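Local coordinates for protein Crov588 (PDB 6NYR) that is of unknown function but folds as a circular leucine-rich-repeat protein, a solenoid of tandem FNIP repeats bent into a ring, and comes from a Cafeteriavirus, at residues 44-49 against 63-68; 283-288 against 304-309; 410-415 against 432-437; 489-494 against 511-516. One frame throughout, in Å; residues are numbered along the deposited sequence.

Contact 1: residues 44-49 against 63-68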
loop_
_atom_site.group_PDB
_atom_site.type_symbol
_atom_site.label_atom_id
_atom_site.label_comp_id
_atom_site.label_asym_id
_atom_site.label_seq_id
_atom_site.Cartn_x
_atom_site.Cartn_y
_atom_site.Cartn_z
ATOM N N GLN A 44 12.127 15.403 26.748
ATOM C CA GLN A 44 12.939 15.242 27.947
ATOM C C GLN A 44 14.411 15.303 27.555
ATOM O O GLN A 44 14.775 15.063 26.400
ATOM C CB GLN A 44 12.635 13.916 28.659
ATOM C CG GLN A 44 11.183 13.747 29.089
ATOM C CD GLN A 44 10.755 14.723 30.163
ATOM O OE1 GLN A 44 11.578 15.214 30.935
ATOM N NE2 GLN A 44 9.459 15.014 30.213
ATOM N N GLU A 45 15.259 15.628 28.532
ATOM C CA GLU A 45 16.698 15.664 28.302
ATOM C C GLU A 45 17.183 14.336 27.733
ATOM O O GLU A 45 16.648 13.269 28.049
ATOM C CB GLU A 45 17.440 15.959 29.608
ATOM C CG GLU A 45 17.079 17.274 30.276
ATOM C CD GLU A 45 17.619 18.478 29.531
ATOM O OE1 GLU A 45 18.672 18.346 28.870
ATOM O OE2 GLU A 45 16.989 19.553 29.601
ATOM N N ILE A 46 18.194 14.407 26.869
ATOM C CA ILE A 46 18.811 13.203 26.326
ATOM C C ILE A 46 20.329 13.321 26.341
ATOM O O ILE A 46 21.035 12.480 25.769
ATOM C CB ILE A 46 18.311 12.918 24.897
ATOM C CG1 ILE A 46 18.669 14.068 23.948
ATOM C CG2 ILE A 46 16.804 12.705 24.884
ATOM C CD1 ILE A 46 19.716 13.709 22.919
ATOM N N ASP A 47 20.843 14.348 27.016
ATOM C CA ASP A 47 22.273 14.635 26.995
ATOM C C ASP A 47 23.109 13.430 27.414
ATOM O O ASP A 47 23.745 12.789 26.571
ATOM C CB ASP A 47 22.592 15.832 27.902
ATOM C CG ASP A 47 22.672 17.148 27.141
ATOM O OD1 ASP A 47 23.018 17.126 25.941
ATOM O OD2 ASP A 47 22.400 18.207 27.746
ATOM N N HIS A 48 23.120 13.111 28.707
ATOM C CA HIS A 48 23.971 12.055 29.238
ATOM C C HIS A 48 23.225 10.745 29.446
ATOM O O HIS A 48 23.677 9.896 30.222
ATOM C CB HIS A 48 24.614 12.500 30.550
ATOM C CG HIS A 48 25.466 13.721 30.422
ATOM N ND1 HIS A 48 24.977 14.997 30.596
ATOM C CD2 HIS A 48 26.781 13.858 30.130
ATOM C CE1 HIS A 48 25.955 15.868 30.421
ATOM N NE2 HIS A 48 27.060 15.203 30.138
ATOM N N LEU A 49 22.101 10.557 28.757
ATOM C CA LEU A 49 21.201 9.442 29.027
ATOM C C LEU A 49 21.111 8.483 27.848
ATOM O O LEU A 49 20.120 7.757 27.717
ATOM C CB LEU A 49 19.813 9.976 29.383
ATOM C CG LEU A 49 19.808 11.121 30.397
ATOM C CD1 LEU A 49 18.427 11.743 30.512
ATOM C CD2 LEU A 49 20.284 10.617 31.756
ATOM N N SER A 63 7.625 15.994 16.220
ATOM C CA SER A 63 8.082 15.888 17.600
ATOM C C SER A 63 8.027 17.225 18.331
ATOM O O SER A 63 8.330 18.280 17.766
ATOM C CB SER A 63 9.516 15.352 17.634
ATOM O OG SER A 63 10.243 15.910 18.721
ATOM N N GLU A 64 7.648 17.165 19.606
ATOM C CA GLU A 64 7.562 18.333 20.478
ATOM C C GLU A 64 8.855 18.587 21.253
ATOM O O GLU A 64 8.857 19.383 22.197
ATOM C CB GLU A 64 6.399 18.146 21.457
ATOM C CG GLU A 64 5.050 17.944 20.776
ATOM C CD GLU A 64 3.883 17.944 21.748
ATOM O OE1 GLU A 64 4.106 18.172 22.956
ATOM O OE2 GLU A 64 2.736 17.722 21.302
ATOM N N PHE A 65 9.951 17.941 20.861
ATOM C CA PHE A 65 11.225 18.074 21.554
ATOM C C PHE A 65 11.869 19.426 21.270
ATOM O O PHE A 65 12.052 19.806 20.109
ATOM C CB PHE A 65 12.148 16.931 21.110
ATOM C CG PHE A 65 13.532 16.989 21.680
ATOM C CD1 PHE A 65 13.780 16.542 22.964
ATOM C CD2 PHE A 65 14.591 17.462 20.921
ATOM C CE1 PHE A 65 15.054 16.580 23.491
ATOM C CE2 PHE A 65 15.870 17.503 21.443
ATOM C CZ PHE A 65 16.101 17.059 22.732
ATOM N N ASN A 66 12.207 20.157 22.343
ATOM C CA ASN A 66 13.074 21.333 22.237
ATOM C C ASN A 66 13.863 21.475 23.543
ATOM O O ASN A 66 13.607 22.343 24.379
ATOM C CB ASN A 66 12.307 22.623 21.931
ATOM C CG ASN A 66 13.237 23.776 21.554
ATOM O OD1 ASN A 66 14.422 23.564 21.274
ATOM N ND2 ASN A 66 12.702 24.996 21.543
ATOM N N LYS A 67 14.845 20.599 23.727
ATOM C CA LYS A 67 15.788 20.698 24.828
ATOM C C LYS A 67 17.169 21.046 24.284
ATOM O O LYS A 67 17.534 20.639 23.177
ATOM C CB LYS A 67 15.869 19.387 25.621
ATOM C CG LYS A 67 14.561 18.938 26.244
ATOM C CD LYS A 67 14.001 19.988 27.188
ATOM C CE LYS A 67 12.805 19.451 27.957
ATOM N NZ LYS A 67 12.108 20.523 28.721
ATOM N N ASP A 68 17.941 21.800 25.066
ATOM C CA ASP A 68 19.338 22.024 24.715
ATOM C C ASP A 68 20.070 20.688 24.698
ATOM O O ASP A 68 19.913 19.868 25.605
ATOM C CB ASP A 68 19.998 22.990 25.695
ATOM C CG ASP A 68 19.436 24.393 25.588
ATOM O OD1 ASP A 68 18.197 24.546 25.637
ATOM O OD2 ASP A 68 20.237 25.345 25.450
#
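The closest approach between residues 44-49 and 63-68 is made by the Phe-65 ring, whose CE1 lies 3.3 Å from Gln-44 O. The oxygen sits at the ring edge, near the ring plane, so it meets the C-H rim and not the pi face. One step round the rim, Phe-65 CZ touches Ile-46 CG1 at 4.1 Å, an oblique apolar contact. Lys-67 adds its aliphatic stem: CG rests 3.9 Å from Gln-44 C, and a bend at chi2 (-58°) brings CD to 3.9 Å from Glu-45 OE2. The two side chains cross at about a right angle, and Lys-67 NZ remains 5.1 Å from Glu-45 OE2, too far for a salt bridge.

The ring is fixed from its own segment. Phe-65 CG is anti to its backbone N (chi1 176°). One ring face lies under Lys-67 N, 3.8 Å above the centre. Ser-63 OG accepts from Phe-65 N at 3.0 Å, an ST turn. Phe-65 also stacks on Phe-59.

These loops belong to neighbouring coils of the leucine-rich-repeat solenoid. No hydrogen bond joins 44-49 directly to 63-68; flanking residues supply them. Asn-43 OD1 accepts from Asn-66 N, as Asn-285 OD1 does from Asn-307 N in contact 2, and Asp-47 OD1 from Asn-70 N. Direct cohesion therefore rests on van der Waals packing of the Phe-65 rim and Lys-67 stem.

Contact 2: residues 283-288 against 304-309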
loop_
_atom_site.group_PDB
_atom_site.type_symbol
_atom_site.label_atom_id
_atom_site.label_comp_id
_atom_site.label_asym_id
_atom_site.label_seq_id
_atom_site.Cartn_x
_atom_site.Cartn_y
_atom_site.Cartn_z
ATOM N N ASN A 283 -2.805 18.162 -19.451
ATOM C CA ASN A 283 -3.311 19.033 -20.501
ATOM C C ASN A 283 -2.791 18.723 -21.895
ATOM O O ASN A 283 -3.296 19.311 -22.859
ATOM C CB ASN A 283 -2.969 20.503 -20.221
ATOM C CG ASN A 283 -3.736 21.074 -19.063
ATOM O OD1 ASN A 283 -4.629 20.428 -18.514
ATOM N ND2 ASN A 283 -3.403 22.300 -18.685
ATOM N N PHE A 284 -1.792 17.860 -22.044
ATOM C CA PHE A 284 -1.247 17.629 -23.374
ATOM C C PHE A 284 -2.329 17.082 -24.297
ATOM O O PHE A 284 -2.954 16.059 -24.000
ATOM C CB PHE A 284 -0.068 16.668 -23.329
ATOM C CG PHE A 284 0.493 16.360 -24.688
ATOM C CD1 PHE A 284 1.371 17.238 -25.305
ATOM C CD2 PHE A 284 0.140 15.196 -25.351
ATOM C CE1 PHE A 284 1.883 16.962 -26.556
ATOM C CE2 PHE A 284 0.652 14.916 -26.604
ATOM C CZ PHE A 284 1.523 15.801 -27.205
ATOM N N ASN A 285 -2.531 17.753 -25.426
ATOM C CA ASN A 285 -3.587 17.377 -26.359
ATOM C C ASN A 285 -3.201 17.824 -27.769
ATOM O O ASN A 285 -3.977 18.455 -28.487
ATOM C CB ASN A 285 -4.927 17.966 -25.914
ATOM C CG ASN A 285 -6.104 17.314 -26.611
ATOM O OD1 ASN A 285 -5.958 16.257 -27.232
ATOM N ND2 ASN A 285 -7.277 17.925 -26.500
ATOM N N GLN A 286 -1.980 17.497 -28.176
ATOM C CA GLN A 286 -1.467 17.815 -29.499
ATOM C C GLN A 286 -1.339 16.547 -30.333
ATOM O O GLN A 286 -1.072 15.461 -29.810
ATOM C CB GLN A 286 -0.105 18.509 -29.403
ATOM C CG GLN A 286 -0.115 19.853 -28.683
ATOM C CD GLN A 286 -1.018 20.870 -29.358
ATOM O OE1 GLN A 286 -1.017 20.998 -30.580
ATOM N NE2 GLN A 286 -1.787 21.602 -28.564
ATOM N N ILE A 287 -1.550 16.690 -31.641
ATOM C CA ILE A 287 -1.444 15.551 -32.540
ATOM C C ILE A 287 -0.001 15.070 -32.583
ATOM O O ILE A 287 0.941 15.874 -32.629
ATOM C CB ILE A 287 -1.950 15.929 -33.940
ATOM C CG1 ILE A 287 -1.974 14.707 -34.858
ATOM C CG2 ILE A 287 -1.066 17.001 -34.563
ATOM C CD1 ILE A 287 -3.099 13.741 -34.565
ATOM N N ILE A 288 0.179 13.752 -32.544
ATOM C CA ILE A 288 1.479 13.112 -32.732
ATOM C C ILE A 288 1.470 12.426 -34.092
ATOM O O ILE A 288 0.609 11.580 -34.360
ATOM C CB ILE A 288 1.799 12.117 -31.601
ATOM C CG1 ILE A 288 1.713 12.846 -30.256
ATOM C CG2 ILE A 288 3.157 11.476 -31.817
ATOM C CD1 ILE A 288 2.145 12.026 -29.069
ATOM N N ASN A 304 -4.983 13.147 -19.060
ATOM C CA ASN A 304 -6.437 13.014 -19.084
ATOM C C ASN A 304 -7.064 13.742 -20.266
ATOM O O ASN A 304 -8.135 13.339 -20.729
ATOM C CB ASN A 304 -7.030 13.510 -17.763
ATOM C CG ASN A 304 -6.825 12.519 -16.628
ATOM O OD1 ASN A 304 -6.912 11.304 -16.830
ATOM N ND2 ASN A 304 -6.562 13.031 -15.430
ATOM N N ASN A 305 -6.432 14.803 -20.773
ATOM C CA ASN A 305 -7.030 15.576 -21.854
ATOM C C ASN A 305 -6.643 15.100 -23.252
ATOM O O ASN A 305 -7.285 15.513 -24.225
ATOM C CB ASN A 305 -6.653 17.059 -21.743
ATOM C CG ASN A 305 -7.301 17.741 -20.569
ATOM O OD1 ASN A 305 -8.022 17.116 -19.790
ATOM N ND2 ASN A 305 -7.045 19.039 -20.426
ATOM N N PHE A 306 -5.626 14.253 -23.390
ATOM C CA PHE A 306 -5.194 13.856 -24.724
ATOM C C PHE A 306 -6.327 13.165 -25.474
ATOM O O PHE A 306 -6.921 12.205 -24.975
ATOM C CB PHE A 306 -3.988 12.923 -24.660
ATOM C CG PHE A 306 -3.532 12.451 -26.008
ATOM C CD1 PHE A 306 -2.699 13.242 -26.784
ATOM C CD2 PHE A 306 -3.947 11.228 -26.509
ATOM C CE1 PHE A 306 -2.283 12.819 -28.028
ATOM C CE2 PHE A 306 -3.532 10.800 -27.756
ATOM C CZ PHE A 306 -2.698 11.597 -28.515
ATOM N N ASN A 307 -6.614 13.643 -26.684
ATOM C CA ASN A 307 -7.694 13.069 -27.476
ATOM C C ASN A 307 -7.480 13.348 -28.959
ATOM O O ASN A 307 -8.414 13.736 -29.667
ATOM C CB ASN A 307 -9.047 13.624 -27.019
ATOM C CG ASN A 307 -10.223 12.844 -27.591
ATOM O OD1 ASN A 307 -10.063 11.726 -28.077
ATOM N ND2 ASN A 307 -11.413 13.434 -27.526
ATOM N N GLN A 308 -6.257 13.147 -29.437
ATOM C CA GLN A 308 -5.925 13.311 -30.846
ATOM C C GLN A 308 -5.759 11.943 -31.491
ATOM O O GLN A 308 -5.256 11.002 -30.862
ATOM C CB GLN A 308 -4.660 14.150 -31.019
ATOM C CG GLN A 308 -4.797 15.551 -30.445
ATOM C CD GLN A 308 -5.885 16.361 -31.135
ATOM O OE1 GLN A 308 -5.905 16.484 -32.363
ATOM N NE2 GLN A 308 -6.805 16.904 -30.348
ATOM N N ILE A 309 -6.206 11.837 -32.744
ATOM C CA ILE A 309 -6.212 10.557 -33.430
ATOM C C ILE A 309 -4.780 10.067 -33.645
ATOM O O ILE A 309 -3.846 10.853 -33.850
ATOM C CB ILE A 309 -6.977 10.686 -34.757
ATOM C CG1 ILE A 309 -7.225 9.307 -35.371
ATOM C CG2 ILE A 309 -6.218 11.586 -35.728
ATOM C CD1 ILE A 309 -8.429 9.264 -36.296
HETATM O O HOH W 1 -2.299 11.629 -32.024
#
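Asn-285 OD1 accepts two hydrogen bonds from residues 304-309: one from Asn-307 N at 2.8 Å (N-H...O 146°) and a longer, straighter one from Gln-308 NE2 at 3.3 Å (162°). Both donors stand above the carbonyl plane of Asn-285, whereas OD1 lies in the amide plane of Gln-308. Asn-285 reaches across because its CG is anti to the backbone N (chi1 -164°), and Gln-308, bent at chi2, folds its amide back to meet it. A water adds a bridge, donating to Ile-309 O and accepting weakly from Ile-288 N.

The same bonding recurs along the solenoid. Asn-263 OD1 accepts from Asn-285 N and Gln-286 NE2, and Asn-307 OD1 from Asn-329 N and Gln-330 NE2, so these three asparagines form a hydrogen-bonded row from coil to coil, which the recurring Phe-Asn-Gln sequence of the FNIP repeats probably continues.

Inward of it, the Phe-284 and Phe-306 rings lie side by side with their planes nearly parallel, centroids 5.9 Å apart. They touch rim to rim, CD2 of Phe-284 being 3.7 Å from CD1 of Phe-306. Gln-286 O comes to the edge of the second ring, 3.4 Å from Phe-306 CE1. Each ring also stacks on a phenylalanine of its own coil, Phe-280 and Phe-302. Beyond the rings, Ile-287 CD1 presses to 3.1 Å from Ile-309 O and lies 4.0 Å from Ile-309 CG2.

Contact 3: residues 410-415 against 432-437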
loop_
_atom_site.group_PDB
_atom_site.type_symbol
_atom_site.label_atom_id
_atom_site.label_comp_id
_atom_site.label_asym_id
_atom_site.label_seq_id
_atom_site.Cartn_x
_atom_site.Cartn_y
_atom_site.Cartn_z
ATOM N N LEU A 410 -11.023 -12.989 -16.380
ATOM C CA LEU A 410 -12.100 -12.155 -16.892
ATOM C C LEU A 410 -12.765 -11.438 -15.725
ATOM O O LEU A 410 -13.241 -12.080 -14.782
ATOM C CB LEU A 410 -13.125 -12.980 -17.670
ATOM C CG LEU A 410 -14.296 -12.152 -18.200
ATOM C CD1 LEU A 410 -13.774 -11.008 -19.063
ATOM C CD2 LEU A 410 -15.260 -13.016 -18.988
ATOM N N GLU A 411 -12.784 -10.111 -15.790
ATOM C CA GLU A 411 -13.471 -9.269 -14.819
ATOM C C GLU A 411 -14.549 -8.476 -15.545
ATOM O O GLU A 411 -14.240 -7.680 -16.439
ATOM C CB GLU A 411 -12.478 -8.335 -14.122
ATOM C CG GLU A 411 -13.105 -7.269 -13.244
ATOM C CD GLU A 411 -12.063 -6.412 -12.546
ATOM O OE1 GLU A 411 -10.862 -6.552 -12.868
ATOM O OE2 GLU A 411 -12.442 -5.606 -11.673
ATOM N N LEU A 412 -15.805 -8.700 -15.169
ATOM C CA LEU A 412 -16.925 -7.940 -15.700
ATOM C C LEU A 412 -17.273 -6.806 -14.735
ATOM O O LEU A 412 -17.142 -6.934 -13.516
ATOM C CB LEU A 412 -18.162 -8.812 -15.916
ATOM C CG LEU A 412 -18.288 -9.808 -17.063
ATOM C CD1 LEU A 412 -17.772 -9.195 -18.372
ATOM C CD2 LEU A 412 -17.601 -11.130 -16.779
ATOM N N GLY A 413 -17.722 -5.685 -15.299
ATOM C CA GLY A 413 -17.863 -4.446 -14.560
ATOM C C GLY A 413 -19.240 -4.236 -13.954
ATOM O O GLY A 413 -20.116 -5.102 -13.990
ATOM N N HIS A 414 -19.425 -3.033 -13.400
ATOM C CA HIS A 414 -20.608 -2.716 -12.605
ATOM C C HIS A 414 -21.908 -3.103 -13.299
ATOM O O HIS A 414 -22.775 -3.748 -12.699
ATOM C CB HIS A 414 -20.610 -1.220 -12.272
ATOM C CG HIS A 414 -21.611 -0.828 -11.232
ATOM N ND1 HIS A 414 -22.934 -0.569 -11.527
ATOM C CD2 HIS A 414 -21.482 -0.648 -9.897
ATOM C CE1 HIS A 414 -23.574 -0.248 -10.418
ATOM N NE2 HIS A 414 -22.717 -0.289 -9.414
ATOM N N ASN A 415 -22.079 -2.691 -14.554
ATOM C CA ASN A 415 -23.389 -2.784 -15.182
ATOM C C ASN A 415 -23.626 -4.076 -15.951
ATOM O O ASN A 415 -24.749 -4.293 -16.419
ATOM C CB ASN A 415 -23.611 -1.612 -16.154
ATOM C CG ASN A 415 -23.739 -0.279 -15.453
ATOM O OD1 ASN A 415 -23.809 -0.214 -14.222
ATOM N ND2 ASN A 415 -23.783 0.795 -16.231
ATOM N N LEU A 432 -12.797 -15.657 -12.629
ATOM C CA LEU A 432 -14.001 -15.033 -13.157
ATOM C C LEU A 432 -14.633 -14.189 -12.062
ATOM O O LEU A 432 -14.887 -14.682 -10.959
ATOM C CB LEU A 432 -14.994 -16.080 -13.663
ATOM C CG LEU A 432 -16.315 -15.511 -14.183
ATOM C CD1 LEU A 432 -16.047 -14.432 -15.227
ATOM C CD2 LEU A 432 -17.196 -16.605 -14.754
ATOM N N SER A 433 -14.894 -12.924 -12.371
ATOM C CA SER A 433 -15.384 -11.965 -11.390
ATOM C C SER A 433 -16.544 -11.195 -11.998
ATOM O O SER A 433 -16.387 -10.559 -13.048
ATOM C CB SER A 433 -14.264 -11.019 -10.953
ATOM O OG SER A 433 -14.689 -10.172 -9.901
ATOM N N PHE A 434 -17.701 -11.261 -11.346
ATOM C CA PHE A 434 -18.886 -10.530 -11.771
ATOM C C PHE A 434 -19.052 -9.262 -10.943
ATOM O O PHE A 434 -18.786 -9.256 -9.738
ATOM C CB PHE A 434 -20.152 -11.383 -11.638
ATOM C CG PHE A 434 -20.255 -12.480 -12.652
ATOM C CD1 PHE A 434 -20.606 -12.196 -13.960
ATOM C CD2 PHE A 434 -20.014 -13.797 -12.296
ATOM C CE1 PHE A 434 -20.705 -13.200 -14.895
ATOM C CE2 PHE A 434 -20.112 -14.807 -13.228
ATOM C CZ PHE A 434 -20.456 -14.510 -14.527
ATOM N N GLY A 435 -19.515 -8.199 -11.596
ATOM C CA GLY A 435 -19.683 -6.915 -10.956
ATOM C C GLY A 435 -21.014 -6.786 -10.237
ATOM O O GLY A 435 -21.732 -7.757 -9.989
ATOM N N CYS A 436 -21.342 -5.537 -9.900
ATOM C CA CYS A 436 -22.503 -5.256 -9.060
ATOM C C CYS A 436 -23.771 -5.894 -9.616
ATOM O O CYS A 436 -24.455 -6.651 -8.917
ATOM C CB CYS A 436 -22.673 -3.738 -8.926
ATOM S SG CYS A 436 -24.092 -3.186 -7.951
ATOM N N LYS A 437 -24.092 -5.609 -10.875
ATOM C CA LYS A 437 -25.434 -5.837 -11.384
ATOM C C LYS A 437 -25.692 -7.234 -11.938
ATOM O O LYS A 437 -26.854 -7.559 -12.212
ATOM C CB LYS A 437 -25.758 -4.825 -12.491
ATOM C CG LYS A 437 -25.960 -3.379 -12.078
ATOM C CD LYS A 437 -27.242 -3.268 -11.263
ATOM C CE LYS A 437 -27.727 -1.835 -11.189
ATOM N NZ LYS A 437 -28.416 -1.526 -12.498
HETATM O O HOH W 2 -21.557 -7.232 -13.668
#
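His-414 and Leu-412 have the most surface buried here, both in the loop that follows the strand. Over one face of the His-414 imidazole sits Cys-436 CB, 3.6 Å from the ring centroid and 19° off its normal, a CH-pi contact. Cys-436 SG, anti to its backbone N, lies obliquely to the same ring at 4.0 Å from the centroid. Rotation of the imidazole is fixed by its ND1, which donates to Asn-415 OD1 at 2.9 Å, each partner near the plane of the other's group. The backbone of His-414 binds as well: its O accepts from Lys-437 N at 2.9 Å, nearly along the C=O axis, while CB and CG of Lys-437 rest against that oxygen.

Leu-412 ties backbone and core together. Its N donates to Ser-433 O at 2.9 Å in an almost straight bond (171°). Its side chain, CG anti to the carbonyl carbon, carries CD2 to 4.0 Å from Leu-432 CD1 and 4.2 Å from Phe-434 CE1. Between the two residues, a water donates to Gly-413 O and accepts weakly from Gly-435 N.

Before Leu-412 the segments are paired parallel strands, with Ser-433 N donating to Leu-410 O at 3.0 Å. Leu-410 and Leu-432 share the buried face; Glu-411 and Ser-433 take the other. As in leucine-rich repeats generally, each coil adds one strand: 409-411 lies between 387-389 and 431-433, and Leu-432 and Phe-434 pack onward against Leu-454 of strand 453-455.

Contact 4: residues 489-494 against 511-516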
loop_
_atom_site.group_PDB
_atom_site.type_symbol
_atom_site.label_atom_id
_atom_site.label_comp_id
_atom_site.label_asym_id
_atom_site.label_seq_id
_atom_site.Cartn_x
_atom_site.Cartn_y
_atom_site.Cartn_z
ATOM N N ASN A 489 -24.524 -31.797 -3.442
ATOM C CA ASN A 489 -23.946 -31.994 -4.771
ATOM C C ASN A 489 -23.996 -30.714 -5.599
ATOM O O ASN A 489 -24.196 -30.751 -6.815
ATOM C CB ASN A 489 -24.646 -33.129 -5.529
ATOM C CG ASN A 489 -24.493 -34.478 -4.855
ATOM O OD1 ASN A 489 -23.389 -34.880 -4.478
ATOM N ND2 ASN A 489 -25.604 -35.190 -4.704
ATOM N N VAL A 490 -23.802 -29.572 -4.949
ATOM C CA VAL A 490 -23.644 -28.297 -5.636
ATOM C C VAL A 490 -22.217 -27.776 -5.516
ATOM O O VAL A 490 -21.590 -27.424 -6.514
ATOM C CB VAL A 490 -24.659 -27.254 -5.110
ATOM C CG1 VAL A 490 -24.399 -25.895 -5.737
ATOM C CG2 VAL A 490 -26.085 -27.715 -5.390
ATOM N N LEU A 491 -21.677 -27.753 -4.303
ATOM C CA LEU A 491 -20.310 -27.287 -4.088
ATOM C C LEU A 491 -19.324 -28.373 -4.500
ATOM O O LEU A 491 -19.430 -29.512 -4.031
ATOM C CB LEU A 491 -20.112 -26.905 -2.623
ATOM C CG LEU A 491 -21.053 -25.802 -2.127
ATOM C CD1 LEU A 491 -20.971 -25.636 -0.612
ATOM C CD2 LEU A 491 -20.786 -24.476 -2.830
ATOM N N PRO A 492 -18.362 -28.068 -5.371
ATOM C CA PRO A 492 -17.461 -29.113 -5.877
ATOM C C PRO A 492 -16.462 -29.570 -4.821
ATOM O O PRO A 492 -16.325 -28.988 -3.742
ATOM C CB PRO A 492 -16.759 -28.446 -7.067
ATOM C CG PRO A 492 -16.822 -26.979 -6.771
ATOM C CD PRO A 492 -18.094 -26.748 -5.986
ATOM N N ASP A 493 -15.747 -30.645 -5.169
ATOM C CA ASP A 493 -14.957 -31.406 -4.212
ATOM C C ASP A 493 -13.598 -30.796 -3.896
ATOM O O ASP A 493 -12.917 -31.300 -2.996
ATOM C CB ASP A 493 -14.741 -32.835 -4.729
ATOM C CG ASP A 493 -16.029 -33.607 -4.860
ATOM O OD1 ASP A 493 -16.953 -33.350 -4.060
ATOM O OD2 ASP A 493 -16.117 -34.474 -5.755
ATOM N N ARG A 494 -13.164 -29.763 -4.615
ATOM C CA ARG A 494 -11.894 -29.116 -4.308
ATOM C C ARG A 494 -12.069 -27.742 -3.674
ATOM O O ARG A 494 -11.079 -27.030 -3.475
ATOM C CB ARG A 494 -11.026 -29.000 -5.563
ATOM C CG ARG A 494 -10.546 -30.331 -6.108
ATOM C CD ARG A 494 -9.646 -30.146 -7.324
ATOM N NE ARG A 494 -9.024 -31.401 -7.732
ATOM C CZ ARG A 494 -7.749 -31.716 -7.520
ATOM N NH1 ARG A 494 -6.940 -30.869 -6.897
ATOM N NH2 ARG A 494 -7.284 -32.884 -7.934
ATOM N N ASN A 511 -24.847 -33.053 4.023
ATOM C CA ASN A 511 -23.857 -33.292 2.965
ATOM C C ASN A 511 -23.909 -32.211 1.889
ATOM O O ASN A 511 -24.090 -32.473 0.699
ATOM C CB ASN A 511 -24.038 -34.687 2.371
ATOM C CG ASN A 511 -23.724 -35.784 3.367
ATOM O OD1 ASN A 511 -24.578 -36.609 3.694
ATOM N ND2 ASN A 511 -22.489 -35.797 3.864
ATOM N N VAL A 512 -23.717 -30.973 2.330
ATOM C CA VAL A 512 -23.685 -29.814 1.450
ATOM C C VAL A 512 -22.276 -29.238 1.338
ATOM O O VAL A 512 -21.789 -28.977 0.235
ATOM C CB VAL A 512 -24.681 -28.735 1.940
ATOM C CG1 VAL A 512 -24.549 -27.472 1.108
ATOM C CG2 VAL A 512 -26.104 -29.276 1.921
ATOM N N LEU A 513 -21.597 -29.060 2.468
ATOM C CA LEU A 513 -20.270 -28.455 2.484
ATOM C C LEU A 513 -19.207 -29.519 2.254
ATOM O O LEU A 513 -19.113 -30.468 3.046
ATOM C CB LEU A 513 -20.039 -27.750 3.808
ATOM C CG LEU A 513 -21.034 -26.616 4.074
ATOM C CD1 LEU A 513 -20.973 -26.119 5.498
ATOM C CD2 LEU A 513 -20.765 -25.470 3.097
ATOM N N PRO A 514 -18.388 -29.402 1.213
ATOM C CA PRO A 514 -17.500 -30.516 0.852
ATOM C C PRO A 514 -16.401 -30.732 1.879
ATOM O O PRO A 514 -15.992 -29.815 2.595
ATOM C CB PRO A 514 -16.920 -30.091 -0.505
ATOM C CG PRO A 514 -16.992 -28.587 -0.493
ATOM C CD PRO A 514 -18.209 -28.225 0.333
ATOM N N ASN A 515 -15.909 -31.970 1.930
ATOM C CA ASN A 515 -14.838 -32.332 2.851
ATOM C C ASN A 515 -13.478 -31.812 2.406
ATOM O O ASN A 515 -12.442 -32.281 2.887
ATOM C CB ASN A 515 -14.798 -33.853 3.029
ATOM C CG ASN A 515 -15.920 -34.360 3.912
ATOM O OD1 ASN A 515 -15.980 -34.033 5.097
ATOM N ND2 ASN A 515 -16.817 -35.155 3.342
ATOM N N SER A 516 -13.472 -30.866 1.471
ATOM C CA SER A 516 -12.265 -30.130 1.118
ATOM C C SER A 516 -12.249 -28.718 1.688
ATOM O O SER A 516 -11.205 -28.055 1.636
ATOM C CB SER A 516 -12.109 -30.060 -0.407
ATOM O OG SER A 516 -13.296 -29.581 -1.017
#
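Apolar contacts carry the middle of this pairing. Leu-491 and Leu-513 lie side by side and point the same way, each with CG anti to the carbonyl carbon (chi1 -59° and -61°), so that Leu-491 CD1 meets Leu-513 CD2 at 3.7 Å. Nearer the backbone, Leu-491 CB rests 3.8 Å from Pro-514 CD. Both leucines also touch Leu-498 of strand 497-499, which places them in the hydrophobic core of the solenoid, in the loops that lead to strands 497-499 and 519-521.

Carbon-to-carbonyl contacts come next. Leu-491 CD1 approaches Val-512 O to 3.5 Å, and Pro-514 CG lies 3.3 Å from Pro-492 O. The proline ring thus fits against both the leucine stem and the carbonyl of Pro-492, while Pro-492 leans on Leu-469 of the preceding coil.

The polar contact lies at the end of the segments that leads into the two strands, where Ser-516 OG comes to 2.6 Å from Asp-493 O. Its OG takes the crowded position between backbone N and carbonyl carbon (chi1 52°), which also brings Ser-516 CB to 3.0 Å from Asp-493 O. Leu-495 O is a second acceptor for the same hydroxyl, so two carbonyls compete for its single proton.

No backbone-to-backbone hydrogen bond joins the two segments, and the nearest CA pair, Arg-494 with Ser-516, is 5.5 Å apart. Adjacent coils are therefore matched here by leucine and proline shapes, with one serine hydroxyl, at the strand-leading end, set between two carbonyls of the neighbouring coil, either of which its proton could serve.

Overall arrangement
All four contacts join successive coils of the ring, but at different depths and by different chemistry. Contacts 1, 3 and 4 are partly buried, and contact 2 lies at the surface. Contact 3 is the one that includes paired strands, 409-411 with 431-433, and lies closest to the chain's centre, about 24 Å away; it combines backbone bonds with an imidazole contact. Contacts 1, 2 and 4 join loops farther out. Contact 2 relies on side-chain amides, whereas contacts 1 and 4 depend mostly on packing. Contacts 3 and 4 are nearest neighbours, with centres about 25 Å apart; both lie on the opposite side of the chain's centre from contact 1. None touches another.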